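Local coordinates for protein esterase (uncultured bacterium pCosCE1, PDB 7ATL) that hydrolyses carboxylic esters as a family VIII carboxylesterase and also shows promiscuous acyltransferase activity, passing acyl groups to acceptors other than water, at residues L84-F97 against I175-G187. Sequence-based numbering, arbitrary orientation.
Sequences LGLDDTVSRWLPWF and IDVLGAVLEQVAG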
loop_
_atom_site.group_PDB
_atom_site.type_symbol
_atom_site.label_atom_id
_atom_site.label_comp_id
_atom_site.label_asym_id
_atom_site.label_seq_id
_atom_site.Cartn_x
_atom_site.Cartn_y
_atom_site.Cartn_z
ATOM N N LEU A 84 5.177 20.603 7.687
ATOM C CA LEU A 84 4.142 20.440 6.638
ATOM C C LEU A 84 2.755 20.662 7.261
ATOM O O LEU A 84 2.586 20.331 8.446
ATOM C CB LEU A 84 4.295 19.017 6.088
ATOM C CG LEU A 84 3.434 18.640 4.892
ATOM C CD1 LEU A 84 3.671 19.591 3.748
ATOM C CD2 LEU A 84 3.741 17.227 4.441
ATOM N N GLY A 85 1.788 21.183 6.504
ATOM C CA GLY A 85 0.404 21.386 6.986
ATOM C C GLY A 85 -0.621 20.544 6.233
ATOM O O GLY A 85 -0.538 20.455 4.986
ATOM N N LEU A 86 -1.608 19.991 6.936
ATOM C CA LEU A 86 -2.724 19.249 6.286
ATOM C C LEU A 86 -3.403 20.111 5.212
ATOM O O LEU A 86 -3.953 19.515 4.255
ATOM C CB LEU A 86 -3.733 18.812 7.348
ATOM C CG LEU A 86 -3.358 17.521 8.069
ATOM C CD1 LEU A 86 -4.338 17.220 9.199
ATOM C CD2 LEU A 86 -3.263 16.355 7.086
ATOM N N ASP A 87 -3.377 21.446 5.367
ATOM C CA ASP A 87 -4.102 22.419 4.509
ATOM C C ASP A 87 -3.101 23.213 3.664
ATOM O O ASP A 87 -3.482 24.221 3.099
ATOM C CB ASP A 87 -5.007 23.312 5.365
ATOM C CG ASP A 87 -6.235 22.592 5.911
ATOM O OD1 ASP A 87 -7.010 22.025 5.108
ATOM O OD2 ASP A 87 -6.402 22.573 7.136
ATOM N N ASP A 88 -1.851 22.782 3.581
ATOM C CA ASP A 88 -0.903 23.330 2.583
ATOM C C ASP A 88 -1.370 22.935 1.184
ATOM O O ASP A 88 -1.787 21.762 0.983
ATOM C CB ASP A 88 0.501 22.784 2.803
ATOM C CG ASP A 88 1.166 23.375 4.024
ATOM O OD1 ASP A 88 0.452 24.046 4.804
ATOM O OD2 ASP A 88 2.384 23.164 4.169
ATOM N N THR A 89 -1.274 23.858 0.238
ATOM C CA THR A 89 -1.449 23.546 -1.198
ATOM C C THR A 89 -0.258 22.698 -1.647
ATOM O O THR A 89 0.795 22.753 -0.996
ATOM C CB THR A 89 -1.613 24.819 -2.029
ATOM O OG1 THR A 89 -0.386 25.540 -1.958
ATOM C CG2 THR A 89 -2.784 25.648 -1.543
ATOM N N VAL A 90 -0.442 21.927 -2.707
ATOM C CA VAL A 90 0.663 21.157 -3.329
ATOM C C VAL A 90 1.562 22.156 -4.047
ATOM O O VAL A 90 2.800 22.089 -3.891
ATOM C CB VAL A 90 0.121 20.059 -4.262
ATOM C CG1 VAL A 90 1.242 19.368 -5.018
ATOM C CG2 VAL A 90 -0.694 19.036 -3.490
ATOM N N SER A 91 0.949 23.071 -4.785
ATOM C CA SER A 91 1.666 24.093 -5.588
ATOM C C SER A 91 2.635 24.911 -4.706
ATOM O O SER A 91 3.667 25.379 -5.211
ATOM C CB SER A 91 0.674 24.942 -6.381
ATOM O OG SER A 91 0.040 25.957 -5.602
ATOM N N ARG A 92 2.357 25.047 -3.412
ATOM C CA ARG A 92 3.280 25.712 -2.447
ATOM C C ARG A 92 4.636 24.988 -2.410
ATOM O O ARG A 92 5.674 25.656 -2.257
ATOM C CB ARG A 92 2.654 25.713 -1.049
ATOM C CG ARG A 92 3.536 26.292 0.045
ATOM C CD ARG A 92 2.702 26.452 1.300
ATOM N NE ARG A 92 3.449 26.918 2.459
ATOM C CZ ARG A 92 2.888 27.266 3.612
ATOM N NH1 ARG A 92 1.578 27.179 3.761
ATOM N NH2 ARG A 92 3.639 27.695 4.608
ATOM N N TRP A 93 4.610 23.666 -2.539
ATOM C CA TRP A 93 5.807 22.796 -2.434
ATOM C C TRP A 93 6.342 22.417 -3.828
ATOM O O TRP A 93 7.572 22.315 -3.986
ATOM C CB TRP A 93 5.442 21.577 -1.573
ATOM C CG TRP A 93 5.180 21.960 -0.153
ATOM C CD1 TRP A 93 3.977 22.066 0.481
ATOM C CD2 TRP A 93 6.172 22.385 0.788
ATOM N NE1 TRP A 93 4.157 22.493 1.771
ATOM C CE2 TRP A 93 5.500 22.690 1.986
ATOM C CE3 TRP A 93 7.561 22.511 0.745
ATOM C CZ2 TRP A 93 6.188 23.106 3.126
ATOM C CZ3 TRP A 93 8.235 22.931 1.870
ATOM C CH2 TRP A 93 7.556 23.218 3.049
ATOM N N LEU A 94 5.453 22.205 -4.808
ATOM C CA LEU A 94 5.824 21.934 -6.229
ATOM C C LEU A 94 5.204 23.017 -7.116
ATOM O O LEU A 94 4.122 22.824 -7.642
ATOM C CB LEU A 94 5.343 20.518 -6.590
ATOM C CG LEU A 94 5.751 19.428 -5.602
ATOM C CD1 LEU A 94 5.095 18.092 -5.936
ATOM C CD2 LEU A 94 7.257 19.287 -5.557
ATOM N N PRO A 95 5.846 24.197 -7.308
ATOM C CA PRO A 95 5.174 25.336 -7.953
ATOM C C PRO A 95 4.603 25.036 -9.348
ATOM O O PRO A 95 3.675 25.677 -9.736
ATOM C CB PRO A 95 6.247 26.442 -8.016
ATOM C CG PRO A 95 7.366 26.015 -7.046
ATOM C CD PRO A 95 7.225 24.510 -6.873
ATOM N N TRP A 96 5.155 24.045 -10.043
ATOM C CA TRP A 96 4.758 23.594 -11.405
ATOM C C TRP A 96 3.603 22.567 -11.375
ATOM O O TRP A 96 3.016 22.300 -12.447
ATOM C CB TRP A 96 5.995 23.025 -12.106
ATOM C CG TRP A 96 6.803 22.097 -11.249
ATOM C CD1 TRP A 96 7.924 22.413 -10.537
ATOM C CD2 TRP A 96 6.539 20.704 -10.986
ATOM N NE1 TRP A 96 8.373 21.317 -9.857
ATOM C CE2 TRP A 96 7.555 20.254 -10.115
ATOM C CE3 TRP A 96 5.539 19.804 -11.381
ATOM C CZ2 TRP A 96 7.616 18.941 -9.653
ATOM C CZ3 TRP A 96 5.595 18.502 -10.923
ATOM C CH2 TRP A 96 6.626 18.078 -10.076
ATOM N N PHE A 97 3.274 21.971 -10.224
ATOM C CA PHE A 97 2.132 21.028 -10.119
ATOM C C PHE A 97 0.837 21.817 -9.915
ATOM O O PHE A 97 0.324 21.947 -8.769
ATOM C CB PHE A 97 2.350 19.998 -9.011
ATOM C CG PHE A 97 1.470 18.784 -9.171
ATOM C CD1 PHE A 97 1.851 17.743 -10.003
ATOM C CD2 PHE A 97 0.242 18.714 -8.547
ATOM C CE1 PHE A 97 1.026 16.652 -10.209
ATOM C CE2 PHE A 97 -0.579 17.621 -8.746
ATOM C CZ PHE A 97 -0.177 16.589 -9.561
ATOM N N ILE A 175 -0.085 9.638 -3.723
ATOM C CA ILE A 175 1.000 9.365 -2.730
ATOM C C ILE A 175 2.357 9.510 -3.441
ATOM O O ILE A 175 3.332 9.852 -2.761
ATOM C CB ILE A 175 0.802 8.022 -1.985
ATOM C CG1 ILE A 175 -0.562 7.950 -1.302
ATOM C CG2 ILE A 175 1.904 7.792 -0.958
ATOM C CD1 ILE A 175 -0.838 9.117 -0.370
ATOM N N ASP A 176 2.405 9.315 -4.760
ATOM C CA ASP A 176 3.621 9.589 -5.567
ATOM C C ASP A 176 3.867 11.097 -5.518
ATOM O O ASP A 176 5.048 11.511 -5.333
ATOM C CB ASP A 176 3.515 9.057 -7.002
ATOM C CG ASP A 176 3.451 7.536 -7.112
ATOM O OD1 ASP A 176 2.560 6.942 -6.456
ATOM O OD2 ASP A 176 4.291 6.955 -7.861
ATOM N N VAL A 177 2.799 11.891 -5.635
ATOM C CA VAL A 177 2.888 13.375 -5.518
ATOM C C VAL A 177 3.367 13.733 -4.098
ATOM O O VAL A 177 4.300 14.550 -3.981
ATOM C CB VAL A 177 1.566 14.070 -5.902
ATOM C CG1 VAL A 177 1.669 15.578 -5.749
ATOM C CG2 VAL A 177 1.155 13.721 -7.326
ATOM N N LEU A 178 2.800 13.097 -3.065
ATOM C CA LEU A 178 3.137 13.372 -1.650
ATOM C C LEU A 178 4.639 13.174 -1.448
ATOM O O LEU A 178 5.284 14.037 -0.816
ATOM C CB LEU A 178 2.313 12.453 -0.746
ATOM C CG LEU A 178 2.493 12.678 0.759
ATOM C CD1 LEU A 178 2.134 14.098 1.183
ATOM C CD2 LEU A 178 1.664 11.667 1.520
ATOM N N GLY A 179 5.186 12.099 -2.007
ATOM C CA GLY A 179 6.627 11.782 -1.953
ATOM C C GLY A 179 7.478 12.954 -2.398
ATOM O O GLY A 179 8.418 13.320 -1.673
ATOM N N ALA A 180 7.137 13.547 -3.541
ATOM C CA ALA A 180 7.852 14.720 -4.081
ATOM C C ALA A 180 7.653 15.912 -3.138
ATOM O O ALA A 180 8.620 16.628 -2.862
ATOM C CB ALA A 180 7.394 15.004 -5.490
ATOM N N VAL A 181 6.453 16.117 -2.617
ATOM C CA VAL A 181 6.267 17.195 -1.607
ATOM C C VAL A 181 7.240 16.953 -0.447
ATOM O O VAL A 181 7.944 17.893 -0.047
ATOM C CB VAL A 181 4.824 17.284 -1.088
ATOM C CG1 VAL A 181 4.748 18.172 0.149
ATOM C CG2 VAL A 181 3.868 17.755 -2.166
ATOM N N LEU A 182 7.276 15.740 0.085
ATOM C CA LEU A 182 8.140 15.407 1.244
ATOM C C LEU A 182 9.615 15.739 0.944
ATOM O O LEU A 182 10.313 16.246 1.860
ATOM C CB LEU A 182 7.936 13.924 1.558
ATOM C CG LEU A 182 6.962 13.605 2.682
ATOM C CD1 LEU A 182 5.707 14.451 2.616
ATOM C CD2 LEU A 182 6.628 12.135 2.689
ATOM N N GLU A 183 10.089 15.491 -0.284
ATOM C CA GLU A 183 11.462 15.875 -0.739
ATOM C C GLU A 183 11.668 17.384 -0.546
ATOM O O GLU A 183 12.715 17.789 -0.022
ATOM C CB GLU A 183 11.708 15.541 -2.212
ATOM C CG GLU A 183 11.772 14.059 -2.505
ATOM C CD GLU A 183 12.085 13.710 -3.952
ATOM O OE1 GLU A 183 11.693 14.512 -4.862
ATOM O OE2 GLU A 183 12.719 12.622 -4.170
ATOM N N GLN A 184 10.709 18.200 -0.954
ATOM C CA GLN A 184 10.852 19.668 -0.841
ATOM C C GLN A 184 10.841 20.077 0.631
ATOM O O GLN A 184 11.627 20.965 0.986
ATOM C CB GLN A 184 9.758 20.377 -1.629
ATOM C CG GLN A 184 9.805 20.081 -3.117
ATOM C CD GLN A 184 11.172 20.306 -3.709
ATOM O OE1 GLN A 184 11.700 19.467 -4.419
ATOM N NE2 GLN A 184 11.773 21.425 -3.385
ATOM N N VAL A 185 10.022 19.444 1.468
ATOM C CA VAL A 185 9.949 19.789 2.924
ATOM C C VAL A 185 11.304 19.494 3.593
ATOM O O VAL A 185 11.795 20.376 4.333
ATOM C CB VAL A 185 8.802 19.049 3.639
ATOM C CG1 VAL A 185 8.829 19.296 5.139
ATOM C CG2 VAL A 185 7.437 19.381 3.052
ATOM N N ALA A 186 11.906 18.323 3.327
ATOM C CA ALA A 186 13.139 17.850 4.014
ATOM C C ALA A 186 14.423 18.276 3.286
ATOM O O ALA A 186 15.457 18.228 3.921
ATOM C CB ALA A 186 13.107 16.356 4.176
ATOM N N GLY A 187 14.358 18.665 2.011
ATOM C CA GLY A 187 15.517 19.093 1.200
ATOM C C GLY A 187 16.399 17.913 0.821
ATOM O O GLY A 187 17.620 18.092 0.707
#
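W93 lays its indole flat against V185, on the last turns of helix 174-186, in the helical part of this beta-lactamase-like fold, where the loop after helix 67-80 packs along helix 174-186. V185 CG2 stands 3.6 Å from the centroid of the six-membered ring of W93 and only 4° off its normal, a CH-pi contact suited to valine, whose branched CB sets a compact methyl over the ring. The N-H helps fix the rotation of the ring: W93 NE1 donates to D88 OD2 over 3.1 Å, with the oxygen practically in the indole plane. R92 CG lies over the opposite face.

One turn earlier, V181 divides its methyls. V181 CG1, anti to the backbone N (chi1 167°), reaches W93 CG at 3.8 Å, while CG2 meets L94 CD1. L94 spreads its two methyls over the helix, CD1 also against the small A180 CB and L94 CD2 3.6 Å from Q184 CG; the bent Q184 chain offers its methylene carbons to the loop. L84 crosses V181 and V185 at about a right angle, and its CD2 meets L182 CD1; L182 in turn packs on helix 67-80. Towards I175, V90 CG1 touches V177 CG1, which also sits 4.2 Å above the centre of the F97 ring, whereas V177 CG2 approaches the same phenyl at F97 CZ, 3.9 Å away.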